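Local coordinates for iron-regulated outer membrane protein (Neisseria meningitidis, PDB 4B7O) that is a TonB-dependent outer-membrane transporter that takes up iron, probably in siderophore-bound form, across the outer membrane, at residues G602-K613 and Q634-Y645. Residues are numbered along the deposited sequence; the frame is centred on the assembly and turned at random.
Sequences GLTAKVGVSHSK and QVGRAWTASLAY. Unlike the reference sequence in segment 634-645: Ala638 (reference Thr).
With Val609 CG2 anti to the backbone N and Trp639 CG anti to its own carbonyl carbon (chi1 -59°), the valine methyl stands over one face of the indole. Val609 CG2 sits 3.8 Å from the centroid of the six-membered ring of Trp639, a CH-pi contact almost on the ring normal. Val609 CG2 also lies 3.8 Å from Arg637 CG, the two side chains running side by side. Farther along, Arg637 CB lies over one face of the His611 imidazole, 4.0 Å from its centroid and nearly on the ring normal, a second CH-pi contact. The guanidinium is turned nearly at right angles to that ring. Trp639 NE1 is hydrogen-bonded to Gln662 on strand 652-665.

The two strands are neighbouring staves of the transmembrane barrel of a TonB-dependent receptor, running antiparallel. Eight backbone hydrogen bonds join them, in reciprocal pairs from Thr604 with Ala644 to Ser610 with Ala638. The straightest is Ala638 N to Ser610 O, 2.9 Å. On one face Leu603, Ala605, Val607 and Val609 stand opposite Tyr645, Leu643, Ala641 and Trp639, in that order, as non-hydrogen-bonded pairs. Val607 CG1 touches Ala641 CB at 4.0 Å, and Leu643 CD1 reaches Ala605 CB at 3.8 Å. The other face includes Thr604, Lys606, Thr640 and Ser642. Gly608 pairs here with Thr640, whose OG1 lies 3.8 Å from Gly608 CA. Thr640 OG1 is hydrogen-bonded to the backbone O of Glu91, a plug residue, and Ser642 OG to its carboxylate OE2, so this face looks into the barrel. Beyond the Ser610 and Ala638 pair, a water accepts hydrogen bonds from Ser612 OG and Val635 N.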
loop_
_atom_site.group_PDB
_atom_site.type_symbol
_atom_site.label_atom_id
_atom_site.label_comp_id
_atom_site.label_asym_id
_atom_site.label_seq_id
_atom_site.Cartn_x
_atom_site.Cartn_y
_atom_site.Cartn_z
ATOM N N GLY A 602 -8.103 -14.135 28.797
ATOM C CA GLY A 602 -9.127 -13.272 28.210
ATOM C C GLY A 602 -8.759 -11.803 28.151
ATOM O O GLY A 602 -9.342 -11.078 27.366
ATOM N N LEU A 603 -7.840 -11.350 28.987
ATOM C CA LEU A 603 -7.373 -9.961 28.863
ATOM C C LEU A 603 -6.235 -9.898 27.861
ATOM O O LEU A 603 -5.355 -10.765 27.879
ATOM C CB LEU A 603 -6.865 -9.432 30.188
ATOM C CG LEU A 603 -6.222 -8.043 30.096
ATOM C CD1 LEU A 603 -7.285 -6.978 29.781
ATOM C CD2 LEU A 603 -5.532 -7.749 31.406
ATOM N N THR A 604 -6.247 -8.877 26.996
ATOM C CA THR A 604 -5.185 -8.632 26.021
ATOM C C THR A 604 -4.827 -7.157 26.092
ATOM O O THR A 604 -5.705 -6.328 26.004
ATOM C CB THR A 604 -5.687 -8.961 24.606
ATOM O OG1 THR A 604 -6.120 -10.316 24.573
ATOM C CG2 THR A 604 -4.593 -8.788 23.583
ATOM N N ALA A 605 -3.558 -6.819 26.289
ATOM C CA ALA A 605 -3.128 -5.422 26.316
ATOM C C ALA A 605 -1.947 -5.247 25.341
ATOM O O ALA A 605 -0.997 -6.054 25.387
ATOM C CB ALA A 605 -2.683 -5.005 27.719
ATOM N N LYS A 606 -1.981 -4.207 24.500
ATOM C CA LYS A 606 -0.883 -3.976 23.563
ATOM C C LYS A 606 -0.455 -2.551 23.615
ATOM O O LYS A 606 -1.251 -1.728 23.923
ATOM C CB LYS A 606 -1.293 -4.301 22.136
ATOM C CG LYS A 606 -1.941 -5.676 22.009
ATOM C CD LYS A 606 -2.148 -6.063 20.551
ATOM C CE LYS A 606 -3.347 -6.993 20.428
ATOM N NZ LYS A 606 -3.404 -7.700 19.125
ATOM N N VAL A 607 0.787 -2.265 23.256
ATOM C CA VAL A 607 1.279 -0.921 23.164
ATOM C C VAL A 607 2.242 -0.817 22.031
ATOM O O VAL A 607 2.978 -1.779 21.771
ATOM C CB VAL A 607 2.052 -0.449 24.422
ATOM C CG1 VAL A 607 1.075 0.128 25.414
ATOM C CG2 VAL A 607 2.847 -1.585 25.072
ATOM N N GLY A 608 2.265 0.350 21.355
ATOM C CA GLY A 608 3.248 0.532 20.318
ATOM C C GLY A 608 3.621 1.965 20.211
ATOM O O GLY A 608 2.864 2.818 20.635
ATOM N N VAL A 609 4.774 2.213 19.601
ATOM C CA VAL A 609 5.275 3.523 19.385
ATOM C C VAL A 609 6.223 3.515 18.202
ATOM O O VAL A 609 6.967 2.542 17.945
ATOM C CB VAL A 609 5.957 4.109 20.665
ATOM C CG1 VAL A 609 7.049 3.200 21.213
ATOM C CG2 VAL A 609 6.521 5.521 20.405
ATOM N N SER A 610 6.196 4.597 17.447
ATOM C CA SER A 610 6.962 4.653 16.244
ATOM C C SER A 610 7.293 6.073 15.952
ATOM O O SER A 610 6.502 6.970 16.244
ATOM C CB SER A 610 6.113 4.132 15.100
ATOM O OG SER A 610 6.946 3.915 13.998
ATOM N N HIS A 611 8.447 6.291 15.351
ATOM C CA HIS A 611 8.939 7.629 15.138
ATOM C C HIS A 611 10.009 7.458 14.106
ATOM O O HIS A 611 10.864 6.570 14.228
ATOM C CB HIS A 611 9.530 8.232 16.448
ATOM C CG HIS A 611 9.608 9.750 16.459
ATOM N ND1 HIS A 611 9.048 10.530 15.482
ATOM C CD2 HIS A 611 10.159 10.634 17.393
ATOM C CE1 HIS A 611 9.262 11.825 15.757
ATOM N NE2 HIS A 611 9.938 11.904 16.927
ATOM N N SER A 612 9.960 8.297 13.082
ATOM C CA SER A 612 10.865 8.223 11.984
ATOM C C SER A 612 11.204 9.653 11.536
ATOM O O SER A 612 10.629 10.607 12.050
ATOM C CB SER A 612 10.275 7.347 10.874
ATOM O OG SER A 612 9.167 7.953 10.243
ATOM N N LYS A 613 12.207 9.810 10.669
ATOM C CA LYS A 613 12.707 11.138 10.288
ATOM C C LYS A 613 13.115 11.225 8.812
ATOM O O LYS A 613 14.268 11.377 8.530
ATOM C CB LYS A 613 13.889 11.485 11.162
ATOM C CG LYS A 613 14.181 12.946 11.290
ATOM C CD LYS A 613 15.647 13.091 11.651
ATOM C CE LYS A 613 15.887 14.200 12.670
ATOM N NZ LYS A 613 16.112 15.454 11.916
ATOM N N GLN A 634 6.838 13.838 7.281
ATOM C CA GLN A 634 7.247 13.813 8.706
ATOM C C GLN A 634 6.065 13.657 9.709
ATOM O O GLN A 634 5.443 14.650 10.120
ATOM C CB GLN A 634 8.019 15.090 9.066
ATOM C CG GLN A 634 8.563 15.123 10.515
ATOM C CD GLN A 634 9.533 13.970 10.790
ATOM O OE1 GLN A 634 9.157 12.903 11.357
ATOM N NE2 GLN A 634 10.775 14.153 10.358
ATOM N N VAL A 635 5.755 12.414 10.073
ATOM C CA VAL A 635 4.654 12.069 10.966
ATOM C C VAL A 635 5.182 12.307 12.394
ATOM O O VAL A 635 6.408 12.257 12.652
ATOM C CB VAL A 635 4.181 10.612 10.705
ATOM C CG1 VAL A 635 2.939 10.252 11.516
ATOM C CG2 VAL A 635 3.806 10.452 9.232
ATOM N N GLY A 636 4.283 12.632 13.310
ATOM C CA GLY A 636 4.676 12.904 14.686
ATOM C C GLY A 636 4.782 11.540 15.325
ATOM O O GLY A 636 4.340 10.541 14.765
ATOM N N ARG A 637 5.416 11.460 16.471
ATOM C CA ARG A 637 5.580 10.157 17.093
ATOM C C ARG A 637 4.201 9.540 17.303
ATOM O O ARG A 637 3.316 10.187 17.863
ATOM C CB ARG A 637 6.257 10.340 18.446
ATOM C CG ARG A 637 6.734 9.035 19.066
ATOM C CD ARG A 637 7.910 9.324 19.954
ATOM N NE ARG A 637 7.430 9.790 21.229
ATOM C CZ ARG A 637 8.160 10.485 22.078
ATOM N NH1 ARG A 637 9.402 10.819 21.778
ATOM N NH2 ARG A 637 7.630 10.869 23.208
ATOM N N ALA A 638 4.032 8.281 16.927
ATOM C CA ALA A 638 2.748 7.696 16.988
ATOM C C ALA A 638 2.696 6.643 18.068
ATOM O O ALA A 638 3.568 5.796 18.110
ATOM C CB ALA A 638 2.374 7.117 15.604
ATOM N N TRP A 639 1.658 6.694 18.915
ATOM C CA TRP A 639 1.454 5.745 20.001
ATOM C C TRP A 639 0.164 5.065 19.770
ATOM O O TRP A 639 -0.791 5.710 19.407
ATOM C CB TRP A 639 1.324 6.441 21.347
ATOM C CG TRP A 639 2.519 7.277 21.739
ATOM C CD1 TRP A 639 2.824 8.535 21.297
ATOM C CD2 TRP A 639 3.612 6.919 22.656
ATOM N NE1 TRP A 639 3.985 8.980 21.853
ATOM C CE2 TRP A 639 4.501 8.069 22.691
ATOM C CE3 TRP A 639 3.935 5.786 23.411
ATOM C CZ2 TRP A 639 5.667 8.091 23.456
ATOM C CZ3 TRP A 639 5.113 5.807 24.189
ATOM C CH2 TRP A 639 5.958 6.931 24.212
ATOM N N THR A 640 0.107 3.761 20.028
ATOM C CA THR A 640 -1.113 3.018 19.883
ATOM C C THR A 640 -1.200 2.197 21.132
ATOM O O THR A 640 -0.166 1.922 21.738
ATOM C CB THR A 640 -1.134 2.113 18.608
ATOM O OG1 THR A 640 0.126 1.481 18.395
ATOM C CG2 THR A 640 -1.336 2.938 17.363
ATOM N N ALA A 641 -2.406 1.805 21.547
ATOM C CA ALA A 641 -2.543 0.890 22.685
ATOM C C ALA A 641 -3.918 0.306 22.604
ATOM O O ALA A 641 -4.829 0.947 22.083
ATOM C CB ALA A 641 -2.404 1.625 24.017
ATOM N N SER A 642 -4.111 -0.887 23.159
ATOM C CA SER A 642 -5.471 -1.337 23.357
ATOM C C SER A 642 -5.552 -2.205 24.552
ATOM O O SER A 642 -4.567 -2.811 24.967
ATOM C CB SER A 642 -6.053 -2.105 22.138
ATOM O OG SER A 642 -5.196 -3.145 21.724
ATOM N N LEU A 643 -6.762 -2.320 25.072
ATOM C CA LEU A 643 -7.003 -3.202 26.177
ATOM C C LEU A 643 -8.272 -3.863 25.874
ATOM O O LEU A 643 -9.228 -3.191 25.536
ATOM C CB LEU A 643 -7.134 -2.366 27.438
ATOM C CG LEU A 643 -7.353 -3.136 28.719
ATOM C CD1 LEU A 643 -6.197 -4.139 28.858
ATOM C CD2 LEU A 643 -7.365 -2.132 29.876
ATOM N N ALA A 644 -8.314 -5.176 25.928
ATOM C CA ALA A 644 -9.553 -5.858 25.597
ATOM C C ALA A 644 -9.792 -7.043 26.512
ATOM O O ALA A 644 -8.860 -7.730 26.882
ATOM C CB ALA A 644 -9.528 -6.342 24.159
ATOM N N TYR A 645 -11.055 -7.323 26.797
ATOM C CA TYR A 645 -11.403 -8.423 27.663
ATOM C C TYR A 645 -12.480 -9.276 27.050
ATOM O O TYR A 645 -13.523 -8.781 26.603
ATOM C CB TYR A 645 -11.873 -7.943 29.042
ATOM C CG TYR A 645 -11.997 -9.130 29.933
ATOM C CD1 TYR A 645 -10.858 -9.689 30.535
ATOM C CD2 TYR A 645 -13.220 -9.771 30.095
ATOM C CE1 TYR A 645 -10.950 -10.816 31.319
ATOM C CE2 TYR A 645 -13.334 -10.899 30.876
ATOM C CZ TYR A 645 -12.193 -11.412 31.483
ATOM O OH TYR A 645 -12.294 -12.538 32.240
HETATM O O HOH W 1 7.752 10.550 9.659
#